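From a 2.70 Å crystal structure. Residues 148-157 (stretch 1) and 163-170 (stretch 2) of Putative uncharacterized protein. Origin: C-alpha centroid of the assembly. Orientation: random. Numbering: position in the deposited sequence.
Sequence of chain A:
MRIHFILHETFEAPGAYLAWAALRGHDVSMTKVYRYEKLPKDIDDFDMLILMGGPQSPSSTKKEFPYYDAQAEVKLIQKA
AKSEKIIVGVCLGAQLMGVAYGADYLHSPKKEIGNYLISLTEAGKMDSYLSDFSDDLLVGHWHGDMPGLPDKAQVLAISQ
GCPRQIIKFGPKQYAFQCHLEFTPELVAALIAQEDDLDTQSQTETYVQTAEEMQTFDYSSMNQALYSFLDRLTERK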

ATOM      1  N   GLY A 148      -2.882  10.776  -6.269  1.00 37.08           N
ATOM      2  CA  GLY A 148      -2.673  11.506  -7.554  1.00 35.24           C
ATOM      3  C   GLY A 148      -2.319  10.597  -8.732  1.00 36.27           C
ATOM      4  O   GLY A 148      -1.625   9.609  -8.578  1.00 34.44           O
ATOM      5  N   LEU A 149      -2.844  10.912  -9.916  1.00 38.07           N
ATOM      6  CA  LEU A 149      -2.439  10.161 -11.146  1.00 38.14           C
ATOM      7  C   LEU A 149      -1.708  11.081 -12.169  1.00 38.09           C
ATOM      8  O   LEU A 149      -2.338  11.847 -12.877  1.00 39.66           O
ATOM      9  N   PRO A 150      -0.398  11.065 -12.160  1.00 37.75           N
ATOM     10  CA  PRO A 150       0.348  11.793 -13.199  1.00 37.31           C
ATOM     11  C   PRO A 150       0.132  11.172 -14.542  1.00 38.05           C
ATOM     12  O   PRO A 150      -0.238   9.979 -14.628  1.00 38.36           O
ATOM     13  N   ASP A 151       0.365  11.947 -15.603  1.00 39.35           N
ATOM     14  CA  ASP A 151      -0.079  11.564 -16.958  1.00 40.69           C
ATOM     15  C   ASP A 151       0.537  10.267 -17.427  1.00 42.07           C
ATOM     16  O   ASP A 151      -0.038   9.611 -18.257  1.00 43.10           O
ATOM     17  N   LYS A 152       1.723   9.946 -16.922  1.00 42.70           N
ATOM     18  CA  LYS A 152       2.457   8.774 -17.376  1.00 43.72           C
ATOM     19  C   LYS A 152       2.106   7.545 -16.551  1.00 43.47           C
ATOM     20  O   LYS A 152       2.621   6.455 -16.798  1.00 45.36           O
ATOM     21  N   ALA A 153       1.229   7.723 -15.569  1.00 42.66           N
ATOM     22  CA  ALA A 153       0.828   6.603 -14.719  1.00 43.45           C
ATOM     23  C   ALA A 153      -0.410   5.958 -15.271  1.00 44.04           C
ATOM     24  O   ALA A 153      -1.259   6.645 -15.846  1.00 45.59           O
ATOM     25  N   GLN A 154      -0.514   4.629 -15.115  1.00 44.37           N
ATOM     26  CA  GLN A 154      -1.737   3.860 -15.522  1.00 44.96           C
ATOM     27  C   GLN A 154      -2.492   3.312 -14.325  1.00 44.84           C
ATOM     28  O   GLN A 154      -1.886   2.861 -13.381  1.00 47.29           O
ATOM     29  N   VAL A 155      -3.821   3.348 -14.370  1.00 43.07           N
ATOM     30  CA  VAL A 155      -4.633   2.618 -13.395  1.00 40.66           C
ATOM     31  C   VAL A 155      -4.819   1.116 -13.830  1.00 41.85           C
ATOM     32  O   VAL A 155      -5.337   0.816 -14.957  1.00 42.88           O
ATOM     33  N   LEU A 156      -4.370   0.185 -12.983  1.00 40.15           N
ATOM     34  CA  LEU A 156      -4.528  -1.190 -13.289  1.00 37.27           C
ATOM     35  C   LEU A 156      -5.762  -1.819 -12.598  1.00 36.61           C
ATOM     36  O   LEU A 156      -6.207  -2.885 -12.996  1.00 36.70           O
ATOM     37  N   ALA A 157      -6.372  -1.118 -11.658  1.00 35.08           N
ATOM     38  CA  ALA A 157      -7.519  -1.692 -11.008  1.00 37.10           C
ATOM     39  C   ALA A 157      -8.299  -0.733 -10.268  1.00 39.42           C
ATOM     40  O   ALA A 157      -7.759   0.257  -9.764  1.00 40.58           O
ATOM     41  N   PRO A 163     -11.576   4.642  -7.685  1.00 40.04           N
ATOM     42  CA  PRO A 163     -11.167   4.435  -9.094  1.00 40.84           C
ATOM     43  C   PRO A 163      -9.647   4.239  -9.292  1.00 42.70           C
ATOM     44  O   PRO A 163      -9.182   4.099 -10.425  1.00 44.88           O
ATOM     45  N   ARG A 164      -8.892   4.188  -8.201  1.00 42.87           N
ATOM     46  CA  ARG A 164      -7.442   4.081  -8.292  1.00 42.83           C
ATOM     47  C   ARG A 164      -6.852   3.021  -7.252  1.00 42.38           C
ATOM     48  O   ARG A 164      -6.352   3.392  -6.187  1.00 42.39           O
ATOM     49  N   GLN A 165      -6.994   1.749  -7.536  1.00 40.19           N
ATOM     50  CA  GLN A 165      -6.668   0.791  -6.545  1.00 39.36           C
ATOM     51  C   GLN A 165      -5.227   0.362  -6.706  1.00 38.87           C
ATOM     52  O   GLN A 165      -4.515   0.218  -5.736  1.00 39.55           O
ATOM     53  N   ILE A 166      -4.821   0.138  -7.942  1.00 36.48           N
ATOM     54  CA  ILE A 166      -3.489  -0.254  -8.253  1.00 35.04           C
ATOM     55  C   ILE A 166      -3.034   0.634  -9.401  1.00 36.77           C
ATOM     56  O   ILE A 166      -3.854   0.967 -10.290  1.00 38.16           O
ATOM     57  N   ILE A 167      -1.766   1.112  -9.354  1.00 35.36           N
ATOM     58  CA  ILE A 167      -1.271   2.101 -10.336  1.00 32.32           C
ATOM     59  C   ILE A 167       0.134   1.737 -10.724  1.00 33.53           C
ATOM     60  O   ILE A 167       0.908   1.311  -9.883  1.00 35.17           O
ATOM     61  N   LYS A 168       0.453   1.826 -12.005  1.00 31.85           N
ATOM     62  CA  LYS A 168       1.771   1.631 -12.418  1.00 31.18           C
ATOM     63  C   LYS A 168       2.321   2.940 -12.798  1.00 32.89           C
ATOM     64  O   LYS A 168       1.891   3.544 -13.825  1.00 35.82           O
ATOM     65  N   PHE A 169       3.258   3.429 -11.960  1.00 32.46           N
ATOM     66  CA  PHE A 169       3.984   4.686 -12.156  1.00 30.80           C
ATOM     67  C   PHE A 169       5.195   4.511 -13.047  1.00 30.89           C
ATOM     68  O   PHE A 169       5.677   5.477 -13.636  1.00 30.61           O
ATOM     69  N   GLY A 170       5.756   3.315 -13.062  1.00 30.02           N
ATOM     70  CA  GLY A 170       7.007   3.100 -13.749  1.00 30.96           C
ATOM     71  C   GLY A 170       7.159   1.640 -14.049  1.00 33.01           C
ATOM     72  O   GLY A 170       6.302   0.849 -13.673  1.00 33.29           O
TER

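The two stretches meet as neighbouring antiparallel strands interrupted by a beta bulge, a contact in which the backbone supplies the hydrogen bonds and mostly apolar side chains fill the space on the two faces of the sheet. The pairing begins at Gln154 and Lys168, which bond in both directions: Gln154 N donates to Lys168 O at 2.9 Å, and Lys168 N donates to Gln154 O, also at 2.9 Å. Leu156 N then reaches Ile166 O at 2.9 Å. Between Val155 and Ala157 the register slips by one residue, so that Ala157, rather than Leu156, pairs with Ile166. Ala157 O accepts a good bond from Gln165 N at 2.8 Å and a weak one from Ile166 N at 3.5 Å.

Side chains alternate between the faces as in any sheet until the bulge, where Leu156 points sideways and Ala157 lands on the face opposite to Val155. Val155 (t) and Ile167 (m, t) share one face. There Ile167 CG2 lies 3.7 Å from Ala153 CB and 3.8 Å from Leu149 CD1, so the preceding loop folds its apolar groups against the strand. Leu149 (t, p) points toward the second stretch, and its CB sits over one face of the Arg164 guanidinium, 3.6 Å from Arg164 CZ. Arg164 starts out pointing away, but its extended chain (m, t, t) brings its end back to the loop. The approach of Leu149 N to Arg164 NH1, 3.4 Å, joins two donors and is no hydrogen bond; NH1 is instead satisfied by a residue just outside the stretches. Val155 CG1, meanwhile, comes within 3.4 Å of Pro163 O.

Phe169 (m) shows how a side chain that sets off away can still pack inward. Phe169 CE1 lies 3.6 Å from Pro150 CD and Phe169 CD1 3.9 Å from Ala153 CB, while Gly148 O lies at the ring edge, 4.0 Å from Phe169 CZ. The type I turn from Pro150 to Ala153, closed by Ala153 N to Pro150 O at 2.9 Å, holds together the loop segment that supplies two of these contacts.

The other face carries Gln154, Lys168, Ala157 and Ile166. Ile166 (m, t) places CD1 4.1 Å from Ala157 CB, and its CG2 is 4.0 Å from CB of Leu156 (m, t), the residue within the bulge. Leu156 CD1 also packs 3.8 Å from Lys168 CB. Beyond that carbon the extended Lys168 side chain leads away, and its NZ is hydrogen-bonded elsewhere in the structure. No side-chain hydrogen bond links the stretches; the hydrogen bonds between them are all backbone to backbone.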

ATOM      1  CB  LEU A 149      -3.646   9.466 -11.790  1.00 36.51           C
ATOM      2  CG  LEU A 149      -3.278   8.522 -12.924  1.00 37.82           C
ATOM      3  CD1 LEU A 149      -2.785   7.169 -12.359  1.00 37.98           C
ATOM      4  CD2 LEU A 149      -4.448   8.307 -13.937  1.00 33.27           C
ATOM      5  CB  PRO A 150       1.791  11.597 -12.802  1.00 38.22           C
ATOM      6  CG  PRO A 150       1.780  10.650 -11.633  1.00 38.94           C
ATOM      7  CD  PRO A 150       0.436  10.155 -11.391  1.00 37.19           C
ATOM      8  CB  ASP A 151       0.252  12.638 -17.979  1.00 40.48           C
ATOM      9  CG  ASP A 151      -0.572  13.892 -17.810  1.00 42.81           C
ATOM     10  OD1 ASP A 151      -1.585  13.870 -17.044  1.00 39.21           O
ATOM     11  OD2 ASP A 151      -0.172  14.936 -18.425  1.00 44.27           O
ATOM     12  CB  LYS A 152       3.964   9.030 -17.320  1.00 43.99           C
ATOM     13  CG  LYS A 152       4.337  10.459 -16.957  1.00 50.86           C
ATOM     14  CD  LYS A 152       5.479  10.494 -15.955  1.00 59.88           C
ATOM     15  CE  LYS A 152       4.979  10.837 -14.561  1.00 55.54           C
ATOM     16  NZ  LYS A 152       6.096  11.186 -13.640  1.00 47.85           N
ATOM     17  CB  ALA A 153       0.608   7.060 -13.296  1.00 42.69           C
ATOM     18  CB  GLN A 154      -1.352   2.716 -16.411  1.00 44.93           C
ATOM     19  CG  GLN A 154      -0.843   3.168 -17.744  1.00 49.55           C
ATOM     20  CD  GLN A 154       0.107   2.205 -18.337  1.00 49.74           C
ATOM     21  OE1 GLN A 154       1.309   2.325 -18.153  1.00 52.30           O
ATOM     22  NE2 GLN A 154      -0.418   1.201 -19.022  1.00 49.76           N
ATOM     23  CB  VAL A 155      -5.995   3.270 -13.199  1.00 40.05           C
ATOM     24  CG1 VAL A 155      -6.825   2.480 -12.211  1.00 38.19           C
ATOM     25  CG2 VAL A 155      -5.842   4.761 -12.761  1.00 37.48           C
ATOM     26  CB  LEU A 156      -3.242  -1.971 -13.037  1.00 35.47           C
ATOM     27  CG  LEU A 156      -1.981  -1.259 -13.533  1.00 36.95           C
ATOM     28  CD1 LEU A 156      -0.725  -2.059 -13.230  1.00 33.82           C
ATOM     29  CD2 LEU A 156      -2.037  -0.953 -14.978  1.00 34.19           C
ATOM     30  CB  ALA A 157      -7.131  -2.779 -10.149  1.00 36.64           C
ATOM     31  CB  PRO A 163     -11.618   5.711  -9.776  1.00 39.97           C
ATOM     32  CG  PRO A 163     -11.679   6.749  -8.671  1.00 37.72           C
ATOM     33  CD  PRO A 163     -11.981   6.040  -7.415  1.00 39.30           C
ATOM     34  CB  ARG A 164      -6.830   5.477  -8.058  1.00 43.13           C
ATOM     35  CG  ARG A 164      -7.020   6.415  -9.210  1.00 42.17           C
ATOM     36  CD  ARG A 164      -6.720   7.805  -8.844  1.00 41.29           C
ATOM     37  NE  ARG A 164      -7.031   8.654  -9.950  1.00 45.04           N
ATOM     38  CZ  ARG A 164      -6.760   9.962 -10.043  1.00 47.58           C
ATOM     39  NH1 ARG A 164      -6.085  10.609  -9.092  1.00 46.69           N
ATOM     40  NH2 ARG A 164      -7.153  10.615 -11.118  1.00 46.07           N
ATOM     41  CB  GLN A 165      -7.605  -0.430  -6.597  1.00 38.72           C
ATOM     42  CG  GLN A 165      -8.914  -0.247  -5.954  1.00 39.24           C
ATOM     43  CD  GLN A 165      -8.830   0.204  -4.504  1.00 45.71           C
ATOM     44  OE1 GLN A 165      -7.758   0.276  -3.929  1.00 48.67           O
ATOM     45  NE2 GLN A 165      -9.994   0.530  -3.909  1.00 47.64           N
ATOM     46  CB  ILE A 166      -3.462  -1.620  -8.729  1.00 34.05           C
ATOM     47  CG1 ILE A 166      -3.902  -2.587  -7.628  1.00 34.05           C
ATOM     48  CG2 ILE A 166      -2.114  -1.962  -9.220  1.00 35.71           C
ATOM     49  CD1 ILE A 166      -3.855  -4.056  -8.075  1.00 26.95           C
ATOM     50  CB  ILE A 167      -1.295   3.528  -9.784  1.00 31.16           C
ATOM     51  CG1 ILE A 167      -2.693   3.951  -9.445  1.00 24.84           C
ATOM     52  CG2 ILE A 167      -0.600   4.551 -10.789  1.00 29.15           C
ATOM     53  CD1 ILE A 167      -2.731   5.341  -8.796  1.00 21.44           C
ATOM     54  CB  LYS A 168       1.839   0.718 -13.560  1.00 30.86           C
ATOM     55  CG  LYS A 168       3.258   0.547 -14.103  1.00 32.53           C
ATOM     56  CD  LYS A 168       3.255  -0.331 -15.356  1.00 36.41           C
ATOM     57  CE  LYS A 168       4.630  -0.631 -15.877  1.00 39.96           C
ATOM     58  NZ  LYS A 168       4.712  -2.160 -16.230  1.00 45.76           N
ATOM     59  CB  PHE A 169       4.459   5.218 -10.808  1.00 30.42           C
ATOM     60  CG  PHE A 169       3.374   5.763  -9.961  1.00 28.85           C
ATOM     61  CD1 PHE A 169       2.912   7.066 -10.153  1.00 28.24           C
ATOM     62  CD2 PHE A 169       2.791   4.985  -8.963  1.00 28.50           C
ATOM     63  CE1 PHE A 169       1.846   7.596  -9.362  1.00 26.32           C
ATOM     64  CE2 PHE A 169       1.734   5.495  -8.157  1.00 28.35           C
ATOM     65  CZ  PHE A 169       1.266   6.804  -8.364  1.00 30.09           C
TER